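Local coordinates for monomethylamine methyltransferase MtmB1 (Methanosarcina barkeri, PDB 1NTH), which transfers the methyl group of monomethylamine to the corrinoid cofactor of its partner protein MtmC, a step of methanogenesis from methylamine, at residues P340-S350 with Y440-L451; S350-A358 with M385-A394. All coordinates share one frame; numbering follows the deposited sequence. Where two conformers were deposited one is given.

Interaction 1: P340-S350 with Y440-L451; sequences PCTEMCLLEAS and YMQVYDGARKKL
Leu-346 packs as a knob into a hole lined by Tyr-440, Val-443, Tyr-444 and Ala-447. Its CB rests 3.9 Å from Ala-447 CB. With CG anti to the carbonyl carbon (chi1 -62°), the fork faces the other helix. CD1 lies 3.6 Å from Tyr-444 CA, touches Ala-447 CB, and sits at the edge of the Tyr-440 ring, near its plane. CD2 turns toward the phenol end of Tyr-440, whose OH is hydrogen-bonded to Glu-382.

One face of the Tyr-440 ring is taken by Cys-341, with CA 3.6 Å from the centroid in a CH-pi contact and SG 4.2 Å from it in a sulfur-aromatic one. Thr-342 serves as N-cap, its OG1 accepting from Cys-345 N and hydrogen-bonded to Gly-339 O, and starts helix 343-359, which follows strand 330-333 of the TIM barrel. Segments 343-350 and 440-451, the latter of helix 438-454, cross at -45°. The extended chain of Lys-450 meets that of Glu-343 at about a right angle. Lys-450 NZ donates to Glu-343 OE1 at 2.7 Å, on the syn side and 32° out of the carboxylate plane, in a salt bridge; OE2 takes a water that also donates to Val-443 O, so each carboxylate oxygen has a partner. Leu-347 CD2 lies alongside Leu-451 CD2, the chains running opposite ways, and Leu-451 CD1 reaches Ser-350 OG at 3.4 Å; that hydroxyl donates to Leu-346 O.

Interaction 2: S350-A358 with M385-A394; sequences SAQSITDTA and MMGEVARATA
Ser-353 OG lies in the plane of the Met-386 carbonyl and donates to a lone pair of its oxygen, at 2.8 Å from OG to O with a C=O...donor angle of 139°. The same oxygen takes the helical N-H of Ala-390. Farther from the interface, the Arg-391 guanidinium has Glu-388 O above the centre of one face and Glu-388 CD at its edge, in plane; its NH2 forms a salt bridge with Glu-388 OE2, which also pairs with Arg-448. Ser-353 OG, anti to the backbone N (chi1 -180°), is carried to the other helix, 3.6 Å from Ala-390 CB.

These two helices flank strand 363-366 of the TIM barrel: helix 343-359 is the crossover from strand 330-333 to its parallel neighbour 363-366, helix 380-393 comes after it, and Leu-364 of that strand packs against Ser-353, Thr-357 and Ala-390.

Ile-354 CG1 presses tightly on Val-389 CG1 at 3.4 Å and also abuts Thr-393 OG1, which donates to Val-389 O. Val-389 CG2 lies 3.4 Å from Ser-350 OG, which touches Met-385 CG. Thr-357 OG1 donates to Ser-353 O and touches Ala-390 CB; Thr-357 CG2 is 3.5 Å from Ala-390 O and 3.9 Å from Thr-393 CB. An alanine here removes the hydroxyl and methyl, and would probably leave Ser-353 O with the N-H of Thr-357 alone and open a gap beside Ala-390 and Thr-393.

Helix 343-359 serves both interactions, its N-terminal part in interaction 1 and its continuation in interaction 2, with Ser-350 common to the two; their centres lie about 13 Å apart. Along the chain the order is 340-350, 350-358, 385-394, 440-451, so the partners of interaction 2 come between those of interaction 1. The two partner helices also meet directly: Glu-388 forms a salt bridge with Arg-448 NH2 through OE2 and a probable hydrogen bond with Tyr-444 OH through OE1. Three helices pack against one another on one side of the barrel, tying the C-terminal helix to the barrel helices, while Asp-445 OD1 is hydrogen-bonded to Thr-2 N of the second subunit and Met-441 packs on its Phe-3.

Interaction 1: P340-S350 with Y440-L451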
loop_
_atom_site.group_PDB
_atom_site.type_symbol
_atom_site.label_atom_id
_atom_site.label_comp_id
_atom_site.label_asym_id
_atom_site.label_seq_id
_atom_site.Cartn_x
_atom_site.Cartn_y
_atom_site.Cartn_z
ATOM N N PRO A 340 27.838 -10.363 29.805
ATOM C CA PRO A 340 28.367 -9.157 29.166
ATOM C C PRO A 340 29.456 -8.453 29.965
ATOM O O PRO A 340 29.524 -8.567 31.190
ATOM C CB PRO A 340 27.128 -8.274 29.007
ATOM C CG PRO A 340 26.021 -9.259 28.894
ATOM C CD PRO A 340 26.377 -10.264 29.959
ATOM N N CYS A 341 30.293 -7.717 29.245
ATOM C CA CYS A 341 31.386 -6.949 29.824
ATOM C C CYS A 341 32.442 -7.812 30.504
ATOM O O CYS A 341 32.996 -7.437 31.539
ATOM C CB CYS A 341 30.839 -5.909 30.806
ATOM S SG CYS A 341 31.950 -4.502 31.077
ATOM N N THR A 342 32.704 -8.977 29.922
ATOM C CA THR A 342 33.734 -9.876 30.425
ATOM C C THR A 342 34.507 -10.356 29.208
ATOM O O THR A 342 33.939 -10.527 28.123
ATOM C CB THR A 342 33.158 -11.105 31.171
ATOM O OG1 THR A 342 32.482 -11.966 30.247
ATOM C CG2 THR A 342 32.199 -10.663 32.267
ATOM N N GLU A 343 35.806 -10.562 29.379
ATOM C CA GLU A 343 36.640 -11.008 28.281
ATOM C C GLU A 343 36.231 -12.393 27.792
ATOM O O GLU A 343 36.233 -12.657 26.588
ATOM C CB GLU A 343 38.105 -11.022 28.710
ATOM C CG GLU A 343 39.075 -11.236 27.566
ATOM C CD GLU A 343 40.518 -11.170 28.018
ATOM O OE1 GLU A 343 40.970 -12.112 28.702
ATOM O OE2 GLU A 343 41.195 -10.171 27.697
ATOM N N MET A 344 35.861 -13.273 28.718
ATOM C CA MET A 344 35.473 -14.622 28.331
ATOM C C MET A 344 34.277 -14.630 27.384
ATOM O O MET A 344 34.277 -15.355 26.391
ATOM C CB MET A 344 35.152 -15.478 29.556
ATOM C CG MET A 344 34.918 -16.938 29.198
ATOM S SD MET A 344 34.693 -18.005 30.626
ATOM C CE MET A 344 33.923 -19.451 29.878
ATOM N N CYS A 345 33.260 -13.833 27.694
ATOM C CA CYS A 345 32.073 -13.775 26.846
ATOM C C CYS A 345 32.466 -13.432 25.412
ATOM O O CYS A 345 32.040 -14.091 24.463
ATOM C CB CYS A 345 31.092 -12.728 27.377
ATOM S SG CYS A 345 29.582 -12.553 26.380
ATOM N N LEU A 346 33.289 -12.401 25.258
ATOM C CA LEU A 346 33.729 -11.980 23.936
ATOM C C LEU A 346 34.558 -13.050 23.233
ATOM O O LEU A 346 34.414 -13.258 22.030
ATOM C CB LEU A 346 34.530 -10.677 24.036
ATOM C CG LEU A 346 33.754 -9.477 24.587
ATOM C CD1 LEU A 346 34.650 -8.245 24.594
ATOM C CD2 LEU A 346 32.510 -9.226 23.728
ATOM N N LEU A 347 35.424 -13.733 23.978
ATOM C CA LEU A 347 36.251 -14.776 23.383
ATOM C C LEU A 347 35.415 -15.992 22.994
ATOM O O LEU A 347 35.685 -16.638 21.981
ATOM C CB LEU A 347 37.369 -15.194 24.349
ATOM C CG LEU A 347 38.436 -14.129 24.624
ATOM C CD1 LEU A 347 39.453 -14.671 25.622
ATOM C CD2 LEU A 347 39.125 -13.737 23.326
ATOM N N GLU A 348 34.403 -16.303 23.800
ATOM C CA GLU A 348 33.528 -17.436 23.512
ATOM C C GLU A 348 32.772 -17.171 22.213
ATOM O O GLU A 348 32.730 -18.017 21.318
ATOM C CB GLU A 348 32.519 -17.639 24.645
ATOM C CG GLU A 348 33.056 -18.360 25.874
ATOM C CD GLU A 348 31.981 -18.551 26.931
ATOM O OE1 GLU A 348 31.727 -17.607 27.711
ATOM O OE2 GLU A 348 31.372 -19.643 26.970
ATOM N N ALA A 349 32.178 -15.987 22.116
ATOM C CA ALA A 349 31.425 -15.620 20.923
ATOM C C ALA A 349 32.353 -15.559 19.714
ATOM O O ALA A 349 31.961 -15.923 18.605
ATOM C CB ALA A 349 30.740 -14.274 21.130
ATOM N N SER A 350 33.582 -15.099 19.928
ATOM C CA SER A 350 34.551 -15.001 18.842
ATOM C C SER A 350 34.880 -16.376 18.271
ATOM O O SER A 350 34.953 -16.551 17.056
ATOM C CB SER A 350 35.836 -14.323 19.328
ATOM O OG SER A 350 35.604 -12.965 19.647
ATOM N N TYR A 440 33.594 -1.267 29.442
ATOM C CA TYR A 440 33.310 -2.278 28.430
ATOM C C TYR A 440 34.252 -2.123 27.241
ATOM O O TYR A 440 34.756 -3.105 26.701
ATOM C CB TYR A 440 31.857 -2.177 27.946
ATOM C CG TYR A 440 31.294 -3.498 27.451
ATOM C CD1 TYR A 440 32.138 -4.509 26.986
ATOM C CD2 TYR A 440 29.920 -3.743 27.458
ATOM C CE1 TYR A 440 31.633 -5.732 26.547
ATOM C CE2 TYR A 440 29.401 -4.969 27.018
ATOM C CZ TYR A 440 30.265 -5.955 26.568
ATOM O OH TYR A 440 29.771 -7.173 26.155
ATOM N N MET A 441 34.487 -0.884 26.829
ATOM C CA MET A 441 35.371 -0.629 25.703
ATOM C C MET A 441 36.771 -1.176 25.971
ATOM O O MET A 441 37.424 -1.700 25.069
ATOM C CB MET A 441 35.424 0.870 25.413
ATOM C CG MET A 441 34.111 1.414 24.863
ATOM S SD MET A 441 34.046 3.210 24.790
ATOM C CE MET A 441 35.180 3.535 23.465
ATOM N N GLN A 442 37.222 -1.066 27.218
ATOM C CA GLN A 442 38.542 -1.565 27.592
ATOM C C GLN A 442 38.564 -3.089 27.550
ATOM O O GLN A 442 39.542 -3.691 27.107
ATOM C CB GLN A 442 38.920 -1.076 28.993
ATOM C CG GLN A 442 39.188 0.421 29.084
ATOM C CD GLN A 442 39.490 0.876 30.502
ATOM O OE1 GLN A 442 39.884 0.078 31.351
ATOM N NE2 GLN A 442 39.318 2.168 30.758
ATOM N N VAL A 443 37.482 -3.709 28.014
ATOM C CA VAL A 443 37.373 -5.164 28.009
ATOM C C VAL A 443 37.394 -5.647 26.560
ATOM O O VAL A 443 38.055 -6.631 26.228
ATOM C CB VAL A 443 36.057 -5.627 28.680
ATOM C CG1 VAL A 443 35.857 -7.122 28.478
ATOM C CG2 VAL A 443 36.093 -5.307 30.166
ATOM N N TYR A 444 36.668 -4.938 25.702
ATOM C CA TYR A 444 36.593 -5.271 24.283
ATOM C C TYR A 444 37.993 -5.222 23.671
ATOM O O TYR A 444 38.400 -6.136 22.954
ATOM C CB TYR A 444 35.678 -4.272 23.565
ATOM C CG TYR A 444 35.335 -4.632 22.132
ATOM C CD1 TYR A 444 34.161 -5.326 21.827
ATOM C CD2 TYR A 444 36.169 -4.259 21.080
ATOM C CE1 TYR A 444 33.824 -5.632 20.506
ATOM C CE2 TYR A 444 35.845 -4.562 19.755
ATOM C CZ TYR A 444 34.670 -5.246 19.477
ATOM O OH TYR A 444 34.339 -5.529 18.169
ATOM N N ASP A 445 38.732 -4.152 23.955
ATOM C CA ASP A 445 40.082 -4.010 23.420
ATOM C C ASP A 445 40.981 -5.159 23.858
ATOM O O ASP A 445 41.764 -5.679 23.064
ATOM C CB ASP A 445 40.711 -2.689 23.866
ATOM C CG ASP A 445 40.021 -1.488 23.267
ATOM O OD1 ASP A 445 39.523 -1.601 22.127
ATOM O OD2 ASP A 445 39.990 -0.427 23.927
ATOM N N GLY A 446 40.865 -5.547 25.122
ATOM C CA GLY A 446 41.680 -6.632 25.633
ATOM C C GLY A 446 41.430 -7.932 24.896
ATOM O O GLY A 446 42.368 -8.652 24.552
ATOM N N ALA A 447 40.159 -8.232 24.653
ATOM C CA ALA A 447 39.789 -9.458 23.955
ATOM C C ALA A 447 40.270 -9.420 22.508
ATOM O O ALA A 447 40.789 -10.408 21.988
ATOM C CB ALA A 447 38.274 -9.643 24.001
ATOM N N ARG A 448 40.099 -8.270 21.865
ATOM C CA ARG A 448 40.509 -8.103 20.477
ATOM C C ARG A 448 42.013 -8.318 20.348
ATOM O O ARG A 448 42.481 -8.949 19.400
ATOM C CB ARG A 448 40.143 -6.698 19.996
ATOM C CG ARG A 448 40.054 -6.540 18.489
ATOM C CD ARG A 448 39.774 -5.085 18.142
ATOM N NE ARG A 448 39.202 -4.908 16.809
ATOM C CZ ARG A 448 39.813 -4.286 15.807
ATOM N NH1 ARG A 448 41.028 -3.780 15.980
ATOM N NH2 ARG A 448 39.200 -4.150 14.639
ATOM N N LYS A 449 42.764 -7.791 21.310
ATOM C CA LYS A 449 44.216 -7.926 21.301
ATOM C C LYS A 449 44.634 -9.391 21.351
ATOM O O LYS A 449 45.551 -9.804 20.642
ATOM C CB LYS A 449 44.825 -7.168 22.484
ATOM C CG LYS A 449 46.340 -7.299 22.595
ATOM C CD LYS A 449 47.035 -6.855 21.317
ATOM C CE LYS A 449 48.542 -7.054 21.410
ATOM N NZ LYS A 449 49.134 -6.260 22.523
ATOM N N LYS A 450 43.960 -10.176 22.185
ATOM C CA LYS A 450 44.280 -11.593 22.301
ATOM C C LYS A 450 43.992 -12.326 20.998
ATOM O O LYS A 450 44.720 -13.244 20.621
ATOM C CB LYS A 450 43.494 -12.230 23.449
ATOM C CG LYS A 450 43.976 -11.783 24.818
ATOM C CD LYS A 450 43.361 -12.601 25.940
ATOM C CE LYS A 450 43.940 -12.182 27.283
ATOM N NZ LYS A 450 43.452 -13.036 28.399
ATOM N N LEU A 451 42.933 -11.919 20.309
ATOM C CA LEU A 451 42.582 -12.550 19.042
ATOM C C LEU A 451 43.631 -12.218 17.987
ATOM O O LEU A 451 43.972 -13.054 17.152
ATOM C CB LEU A 451 41.196 -12.084 18.586
ATOM C CG LEU A 451 40.028 -12.573 19.453
ATOM C CD1 LEU A 451 38.738 -11.895 19.013
ATOM C CD2 LEU A 451 39.902 -14.089 19.342
HETATM O O HOH W 1 39.685 -7.854 28.097
#

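Interaction 2: S350-A358 with M385-A394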
loop_
_atom_site.group_PDB
_atom_site.type_symbol
_atom_site.label_atom_id
_atom_site.label_comp_id
_atom_site.label_asym_id
_atom_site.label_seq_id
_atom_site.Cartn_x
_atom_site.Cartn_y
_atom_site.Cartn_z
ATOM N N SER A 350 33.582 -15.099 19.928
ATOM C CA SER A 350 34.551 -15.001 18.842
ATOM C C SER A 350 34.880 -16.376 18.271
ATOM O O SER A 350 34.953 -16.551 17.056
ATOM C CB SER A 350 35.836 -14.323 19.328
ATOM O OG SER A 350 35.604 -12.965 19.647
ATOM N N ALA A 351 35.090 -17.350 19.150
ATOM C CA ALA A 351 35.404 -18.698 18.696
ATOM C C ALA A 351 34.274 -19.216 17.811
ATOM O O ALA A 351 34.524 -19.850 16.786
ATOM C CB ALA A 351 35.605 -19.630 19.890
ATOM N N GLN A 352 33.032 -18.940 18.197
ATOM C CA GLN A 352 31.912 -19.412 17.398
ATOM C C GLN A 352 31.795 -18.650 16.082
ATOM O O GLN A 352 31.442 -19.230 15.058
ATOM C CB GLN A 352 30.599 -19.314 18.173
ATOM C CG GLN A 352 29.483 -20.074 17.482
ATOM C CD GLN A 352 28.213 -20.132 18.291
ATOM O OE1 GLN A 352 28.243 -20.076 19.522
ATOM N NE2 GLN A 352 27.083 -20.266 17.604
ATOM N N SER A 353 32.091 -17.354 16.107
ATOM C CA SER A 353 32.024 -16.556 14.887
ATOM C C SER A 353 33.073 -17.051 13.890
ATOM O O SER A 353 32.825 -17.109 12.686
ATOM C CB SER A 353 32.252 -15.076 15.206
ATOM O OG SER A 353 32.186 -14.290 14.027
ATOM N N ILE A 354 34.248 -17.417 14.391
ATOM C CA ILE A 354 35.301 -17.926 13.521
ATOM C C ILE A 354 34.827 -19.236 12.889
ATOM O O ILE A 354 34.924 -19.428 11.678
ATOM C CB ILE A 354 36.605 -18.186 14.315
ATOM C CG1 ILE A 354 37.207 -16.854 14.768
ATOM C CG2 ILE A 354 37.591 -18.983 13.464
ATOM C CD1 ILE A 354 38.348 -17.002 15.771
ATOM N N THR A 355 34.296 -20.125 13.722
ATOM C CA THR A 355 33.808 -21.419 13.261
ATOM C C THR A 355 32.669 -21.287 12.251
ATOM O O THR A 355 32.700 -21.909 11.187
ATOM C CB THR A 355 33.313 -22.268 14.446
ATOM O OG1 THR A 355 34.370 -22.409 15.404
ATOM C CG2 THR A 355 32.867 -23.648 13.973
ATOM N N ASP A 356 31.668 -20.479 12.588
ATOM C CA ASP A 356 30.517 -20.287 11.710
ATOM C C ASP A 356 30.881 -19.638 10.378
ATOM O O ASP A 356 30.404 -20.051 9.321
ATOM C CB ASP A 356 29.449 -19.437 12.406
ATOM C CG ASP A 356 28.791 -20.160 13.567
ATOM O OD1 ASP A 356 28.825 -21.412 13.585
ATOM O OD2 ASP A 356 28.227 -19.478 14.449
ATOM N N THR A 357 31.723 -18.615 10.430
ATOM C CA THR A 357 32.137 -17.924 9.216
ATOM C C THR A 357 32.930 -18.848 8.294
ATOM O O THR A 357 32.620 -18.977 7.108
ATOM C CB THR A 357 32.990 -16.684 9.560
ATOM O OG1 THR A 357 32.213 -15.782 10.357
ATOM C CG2 THR A 357 33.447 -15.974 8.293
ATOM N N ALA A 358 33.946 -19.511 8.837
ATOM C CA ALA A 358 34.767 -20.401 8.026
ATOM C C ALA A 358 34.027 -21.640 7.531
ATOM O O ALA A 358 34.315 -22.136 6.444
ATOM C CB ALA A 358 36.003 -20.814 8.810
ATOM N N MET A 385 31.487 -7.638 18.318
ATOM C CA MET A 385 32.634 -8.536 18.262
ATOM C C MET A 385 32.346 -9.677 17.294
ATOM O O MET A 385 33.203 -10.061 16.495
ATOM C CB MET A 385 32.947 -9.098 19.649
ATOM C CG MET A 385 34.202 -9.967 19.692
ATOM S SD MET A 385 35.715 -9.062 19.247
ATOM C CE MET A 385 36.134 -8.335 20.826
ATOM N N MET A 386 31.132 -10.216 17.369
ATOM C CA MET A 386 30.722 -11.308 16.495
ATOM C C MET A 386 30.921 -10.882 15.040
ATOM O O MET A 386 31.447 -11.641 14.224
ATOM C CB MET A 386 29.251 -11.660 16.765
ATOM C CG MET A 386 28.697 -12.815 15.944
ATOM S SD MET A 386 26.993 -13.238 16.412
ATOM C CE MET A 386 26.077 -11.892 15.655
ATOM N N GLY A 387 30.523 -9.649 14.732
ATOM C CA GLY A 387 30.660 -9.137 13.380
ATOM C C GLY A 387 32.089 -8.855 12.947
ATOM O O GLY A 387 32.475 -9.189 11.827
ATOM N N GLU A 388 32.881 -8.236 13.819
ATOM C CA GLU A 388 34.270 -7.931 13.477
ATOM C C GLU A 388 35.070 -9.207 13.248
ATOM O O GLU A 388 35.899 -9.283 12.340
ATOM C CB GLU A 388 34.937 -7.110 14.582
ATOM C CG GLU A 388 34.536 -5.647 14.592
ATOM C CD GLU A 388 35.674 -4.742 15.029
ATOM O OE1 GLU A 388 35.935 -4.645 16.247
ATOM O OE2 GLU A 388 36.317 -4.140 14.141
ATOM N N VAL A 389 34.815 -10.208 14.081
ATOM C CA VAL A 389 35.509 -11.479 13.966
ATOM C C VAL A 389 35.115 -12.186 12.671
ATOM O O VAL A 389 35.946 -12.833 12.032
ATOM C CB VAL A 389 35.211 -12.379 15.183
ATOM C CG1 VAL A 389 35.774 -13.776 14.957
ATOM C CG2 VAL A 389 35.833 -11.764 16.435
ATOM N N ALA A 390 33.851 -12.053 12.275
ATOM C CA ALA A 390 33.393 -12.676 11.038
ATOM C C ALA A 390 34.138 -12.057 9.856
ATOM O O ALA A 390 34.559 -12.759 8.937
ATOM C CB ALA A 390 31.884 -12.486 10.873
ATOM N N ARG A 391 34.299 -10.737 9.881
ATOM C CA ARG A 391 35.008 -10.049 8.810
ATOM C C ARG A 391 36.455 -10.534 8.746
ATOM O O ARG A 391 36.982 -10.807 7.669
ATOM C CB ARG A 391 34.998 -8.535 9.038
ATOM C CG ARG A 391 35.694 -7.756 7.931
ATOM C CD ARG A 391 35.814 -6.271 8.262
ATOM N NE ARG A 391 36.713 -6.029 9.384
ATOM C CZ ARG A 391 36.323 -5.597 10.579
ATOM N NH1 ARG A 391 35.041 -5.356 10.815
ATOM N NH2 ARG A 391 37.219 -5.404 11.538
ATOM N N ALA A 392 37.088 -10.641 9.911
ATOM C CA ALA A 392 38.475 -11.085 9.992
ATOM C C ALA A 392 38.670 -12.528 9.527
ATOM O O ALA A 392 39.691 -12.864 8.927
ATOM C CB ALA A 392 38.980 -10.931 11.425
ATOM N N THR A 393 37.683 -13.376 9.799
ATOM C CA THR A 393 37.748 -14.789 9.433
ATOM C C THR A 393 37.469 -15.075 7.957
ATOM O O THR A 393 38.033 -16.005 7.382
ATOM C CB THR A 393 36.752 -15.609 10.284
ATOM O OG1 THR A 393 37.039 -15.408 11.672
ATOM C CG2 THR A 393 36.860 -17.096 9.964
ATOM N N ALA A 394 36.597 -14.280 7.347
ATOM C CA ALA A 394 36.245 -14.482 5.947
ATOM C C ALA A 394 37.469 -14.557 5.036
ATOM O O ALA A 394 38.330 -13.681 5.064
ATOM C CB ALA A 394 35.309 -13.367 5.475
#